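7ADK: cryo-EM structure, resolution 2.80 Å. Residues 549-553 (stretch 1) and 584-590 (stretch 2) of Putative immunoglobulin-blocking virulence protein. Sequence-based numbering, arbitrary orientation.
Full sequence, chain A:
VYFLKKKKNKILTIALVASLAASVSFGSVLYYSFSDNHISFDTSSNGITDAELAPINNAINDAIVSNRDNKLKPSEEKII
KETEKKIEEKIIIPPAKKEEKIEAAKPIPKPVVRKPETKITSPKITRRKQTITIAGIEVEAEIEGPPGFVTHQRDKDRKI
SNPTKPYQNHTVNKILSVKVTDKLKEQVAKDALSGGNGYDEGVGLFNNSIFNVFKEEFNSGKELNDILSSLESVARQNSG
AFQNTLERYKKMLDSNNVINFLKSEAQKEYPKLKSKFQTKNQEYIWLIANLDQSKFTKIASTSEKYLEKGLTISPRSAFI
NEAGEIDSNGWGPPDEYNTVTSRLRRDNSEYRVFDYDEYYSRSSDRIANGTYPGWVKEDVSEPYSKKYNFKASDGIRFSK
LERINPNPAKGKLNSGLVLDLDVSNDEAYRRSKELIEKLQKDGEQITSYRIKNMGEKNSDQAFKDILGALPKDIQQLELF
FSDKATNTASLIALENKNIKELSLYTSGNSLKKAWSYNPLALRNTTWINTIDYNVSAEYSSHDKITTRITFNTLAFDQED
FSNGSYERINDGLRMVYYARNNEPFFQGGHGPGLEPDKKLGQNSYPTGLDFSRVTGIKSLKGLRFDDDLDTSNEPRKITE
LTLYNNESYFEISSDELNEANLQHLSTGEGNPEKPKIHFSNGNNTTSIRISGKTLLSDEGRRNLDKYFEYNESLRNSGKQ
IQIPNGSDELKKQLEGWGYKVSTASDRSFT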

ATOM      1  N   ILE A 549     -19.649   4.984   7.833  1.00 53.92           N
ATOM      2  CA  ILE A 549     -18.828   3.765   7.875  1.00 53.92           C
ATOM      3  C   ILE A 549     -19.714   2.517   7.787  1.00 53.92           C
ATOM      4  O   ILE A 549     -20.776   2.449   8.405  1.00 53.92           O
ATOM      5  N   THR A 550     -19.267   1.497   7.055  1.00 55.51           N
ATOM      6  CA  THR A 550     -19.804   0.135   7.143  1.00 55.51           C
ATOM      7  C   THR A 550     -18.989  -0.650   8.161  1.00 55.51           C
ATOM      8  O   THR A 550     -17.769  -0.749   8.048  1.00 55.51           O
ATOM      9  N   PHE A 551     -19.667  -1.232   9.145  1.00 54.58           N
ATOM     10  CA  PHE A 551     -19.043  -2.051  10.167  1.00 54.58           C
ATOM     11  C   PHE A 551     -19.479  -3.503  10.040  1.00 54.58           C
ATOM     12  O   PHE A 551     -20.647  -3.822  10.222  1.00 54.58           O
ATOM     13  N   ASN A 552     -18.537  -4.406   9.801  1.00 52.90           N
ATOM     14  CA  ASN A 552     -18.763  -5.844   9.907  1.00 52.90           C
ATOM     15  C   ASN A 552     -18.089  -6.468  11.149  1.00 52.90           C
ATOM     16  O   ASN A 552     -18.153  -7.678  11.323  1.00 52.90           O
ATOM     17  N   THR A 553     -17.472  -5.668  12.025  1.00 53.38           N
ATOM     18  CA  THR A 553     -16.753  -6.114  13.235  1.00 53.38           C
ATOM     19  C   THR A 553     -17.411  -5.585  14.500  1.00 53.38           C
ATOM     20  O   THR A 553     -17.743  -4.410  14.576  1.00 53.38           O
ATOM     21  N   PRO A 584     -31.153  -0.627  10.808  1.00 59.00           N
ATOM     22  CA  PRO A 584     -30.161  -0.796   9.745  1.00 59.00           C
ATOM     23  C   PRO A 584     -28.688  -0.818  10.169  1.00 59.00           C
ATOM     24  O   PRO A 584     -27.883  -1.499   9.550  1.00 59.00           O
ATOM     25  N   PHE A 585     -28.293  -0.081  11.209  1.00 53.69           N
ATOM     26  CA  PHE A 585     -26.883  -0.011  11.631  1.00 53.69           C
ATOM     27  C   PHE A 585     -26.385  -1.342  12.195  1.00 53.69           C
ATOM     28  O   PHE A 585     -25.260  -1.769  11.945  1.00 53.69           O
ATOM     29  N   PHE A 586     -27.227  -2.042  12.951  1.00 55.08           N
ATOM     30  CA  PHE A 586     -26.890  -3.329  13.566  1.00 55.08           C
ATOM     31  C   PHE A 586     -26.929  -4.515  12.593  1.00 55.08           C
ATOM     32  O   PHE A 586     -26.641  -5.641  12.983  1.00 55.08           O
ATOM     33  N   GLN A 587     -27.219  -4.267  11.317  1.00 60.10           N
ATOM     34  CA  GLN A 587     -27.253  -5.285  10.271  1.00 60.10           C
ATOM     35  C   GLN A 587     -25.930  -5.456   9.521  1.00 60.10           C
ATOM     36  O   GLN A 587     -25.795  -6.352   8.699  1.00 60.10           O
ATOM     37  N   GLY A 588     -24.922  -4.631   9.772  1.00 57.54           N
ATOM     38  CA  GLY A 588     -23.691  -4.646   8.984  1.00 57.54           C
ATOM     39  C   GLY A 588     -23.890  -4.191   7.535  1.00 57.54           C
ATOM     40  O   GLY A 588     -24.865  -3.523   7.211  1.00 57.54           O
ATOM     41  N   GLY A 589     -22.963  -4.543   6.646  1.00 62.12           N
ATOM     42  CA  GLY A 589     -22.912  -4.064   5.259  1.00 62.12           C
ATOM     43  C   GLY A 589     -23.888  -4.680   4.248  1.00 62.12           C
ATOM     44  O   GLY A 589     -23.944  -4.223   3.126  1.00 62.12           O
ATOM     45  N   HIS A 590     -24.650  -5.708   4.578  1.00 61.59           N
ATOM     46  CA  HIS A 590     -25.572  -6.383   3.656  1.00 61.59           C
ATOM     47  C   HIS A 590     -27.049  -5.989   3.837  1.00 61.59           C
ATOM     48  O   HIS A 590     -27.840  -6.138   2.911  1.00 61.59           O
TER

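Two phenylalanines and a pair of glycines carry this small contact, which buries 234 Å² with both sides summed and has no hydrogen bond across it. Phe-551 gives up the most surface, followed by Phe-585 and then Gly-589. The rule to read here is that aromatic bulk fills one end of the interface, while at the other two glycines present bare backbone, and at Gly-589 the missing side chain leaves room for a methyl.

At the aromatic end, both CA-to-CB bonds run sideways to the opposing stretch, and contact depends on the rotamers. Phe-551 is m at chi1 (-62°, with chi2 at -85°), while Phe-585 is t (-176°, with chi2 at -93°). Each choice brings the end of the ring nearer the other stretch, until Phe-551 CD2 lies 3.5 Å from Phe-585 CZ. The ring planes meet at 60° with centroids 5.5 Å apart, an oblique pairing in which both rings are buried. The two residues after Phe-585 take no part: Phe-586 and Gln-587, both m at chi1, direct their CA-to-CB bonds away from stretch 1, and Gln-587 NE2 is hydrogen-bonded elsewhere in the structure. A weak backbone hydrogen bond from Gln-587 N to Pro-584 O, 3.4 Å long, spans the residues around Phe-585.

Beyond the rings, the chain passes through Gly-588 and Gly-589, and the packing becomes side chain and carbonyl against bare backbone. Gly-588 CA approaches Phe-551 O at 3.4 Å, with an angle of 139° at the hydrogen, a CA-H...O contact that offers the carbonyl a modest polar partner. The phi of Gly-588, 67°, by itself favours glycine. At Gly-589 the argument is steric instead. Its phi is an ordinary -77°, but an ideal CB would point toward stretch 1 and clash with the methyl of Thr-550, at 2.8 Å from CG2. With no CB there, Thr-550, m at chi1 (-66°), can set its CG2 3.4 Å from Gly-589 CA, although its own CA-to-CB bond runs sideways.

Asn-552 contributes less. Its chi1 of -138° lies between wells, and its end comes nearer stretch 2, yet ND2 stops 4.1 Å from Gly-589 N, a proximity rather than a hydrogen bond. Its OD1 is satisfied elsewhere in the structure. For a designer, the contact is mainly apolar packing, with no hydrogen bond across it: an aromatic pair fills one end, while Gly-589 leaves room for the methyl of Thr-550 at the other.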

ATOM      1  CB  ILE A 549     -17.908   3.739   9.111  1.00 53.92           C
ATOM      2  CG1 ILE A 549     -16.896   4.885   9.137  1.00 53.92           C
ATOM      3  CG2 ILE A 549     -17.115   2.444   9.216  1.00 53.92           C
ATOM      4  CD1 ILE A 549     -16.527   5.310  10.548  1.00 53.92           C
ATOM      5  CB  THR A 550     -19.753  -0.586   5.792  1.00 55.51           C
ATOM      6  OG1 THR A 550     -20.624   0.039   4.895  1.00 55.51           O
ATOM      7  CG2 THR A 550     -20.203  -2.037   5.864  1.00 55.51           C
ATOM      8  CB  PHE A 551     -19.422  -1.509  11.540  1.00 54.58           C
ATOM      9  CG  PHE A 551     -18.957  -0.103  11.825  1.00 54.58           C
ATOM     10  CD1 PHE A 551     -17.668   0.114  12.318  1.00 54.58           C
ATOM     11  CD2 PHE A 551     -19.824   0.980  11.637  1.00 54.58           C
ATOM     12  CE1 PHE A 551     -17.253   1.408  12.650  1.00 54.58           C
ATOM     13  CE2 PHE A 551     -19.406   2.274  11.964  1.00 54.58           C
ATOM     14  CZ  PHE A 551     -18.122   2.488  12.474  1.00 54.58           C
ATOM     15  CB  ASN A 552     -18.379  -6.510   8.571  1.00 52.90           C
ATOM     16  CG  ASN A 552     -19.376  -7.569   8.144  1.00 52.90           C
ATOM     17  OD1 ASN A 552     -19.619  -8.551   8.823  1.00 52.90           O
ATOM     18  ND2 ASN A 552     -20.010  -7.411   7.019  1.00 52.90           N
ATOM     19  CB  THR A 553     -15.277  -5.674  13.229  1.00 53.38           C
ATOM     20  OG1 THR A 553     -14.609  -6.253  12.152  1.00 53.38           O
ATOM     21  CG2 THR A 553     -14.480  -6.085  14.459  1.00 53.38           C
ATOM     22  CB  PRO A 584     -30.391   0.373   8.801  1.00 59.00           C
ATOM     23  CG  PRO A 584     -31.826   0.801   9.044  1.00 59.00           C
ATOM     24  CD  PRO A 584     -32.040   0.486  10.513  1.00 59.00           C
ATOM     25  CB  PHE A 585     -26.676   1.111  12.658  1.00 53.69           C
ATOM     26  CG  PHE A 585     -25.225   1.308  13.055  1.00 53.69           C
ATOM     27  CD1 PHE A 585     -24.692   0.652  14.178  1.00 53.69           C
ATOM     28  CD2 PHE A 585     -24.385   2.107  12.263  1.00 53.69           C
ATOM     29  CE1 PHE A 585     -23.341   0.800  14.503  1.00 53.69           C
ATOM     30  CE2 PHE A 585     -23.034   2.252  12.593  1.00 53.69           C
ATOM     31  CZ  PHE A 585     -22.510   1.602  13.715  1.00 53.69           C
ATOM     32  CB  PHE A 586     -27.747  -3.539  14.817  1.00 55.08           C
ATOM     33  CG  PHE A 586     -27.477  -2.486  15.863  1.00 55.08           C
ATOM     34  CD1 PHE A 586     -26.209  -2.376  16.445  1.00 55.08           C
ATOM     35  CD2 PHE A 586     -28.448  -1.532  16.169  1.00 55.08           C
ATOM     36  CE1 PHE A 586     -25.926  -1.346  17.352  1.00 55.08           C
ATOM     37  CE2 PHE A 586     -28.164  -0.487  17.052  1.00 55.08           C
ATOM     38  CZ  PHE A 586     -26.906  -0.393  17.655  1.00 55.08           C
ATOM     39  CB  GLN A 587     -28.404  -4.990   9.310  1.00 60.10           C
ATOM     40  CG  GLN A 587     -29.744  -5.209  10.020  1.00 60.10           C
ATOM     41  CD  GLN A 587     -30.914  -4.513   9.361  1.00 60.10           C
ATOM     42  OE1 GLN A 587     -30.888  -4.088   8.221  1.00 60.10           O
ATOM     43  NE2 GLN A 587     -32.009  -4.395  10.059  1.00 60.10           N
ATOM     44  CB  HIS A 590     -25.321  -7.886   3.775  1.00 61.59           C
ATOM     45  CG  HIS A 590     -26.261  -8.804   3.033  1.00 61.59           C
ATOM     46  ND1 HIS A 590     -25.957  -9.500   1.868  1.00 61.59           N
ATOM     47  CD2 HIS A 590     -27.547  -9.077   3.379  1.00 61.59           C
ATOM     48  CE1 HIS A 590     -27.058 -10.213   1.582  1.00 61.59           C
ATOM     49  NE2 HIS A 590     -28.027  -9.966   2.464  1.00 61.59           N
TER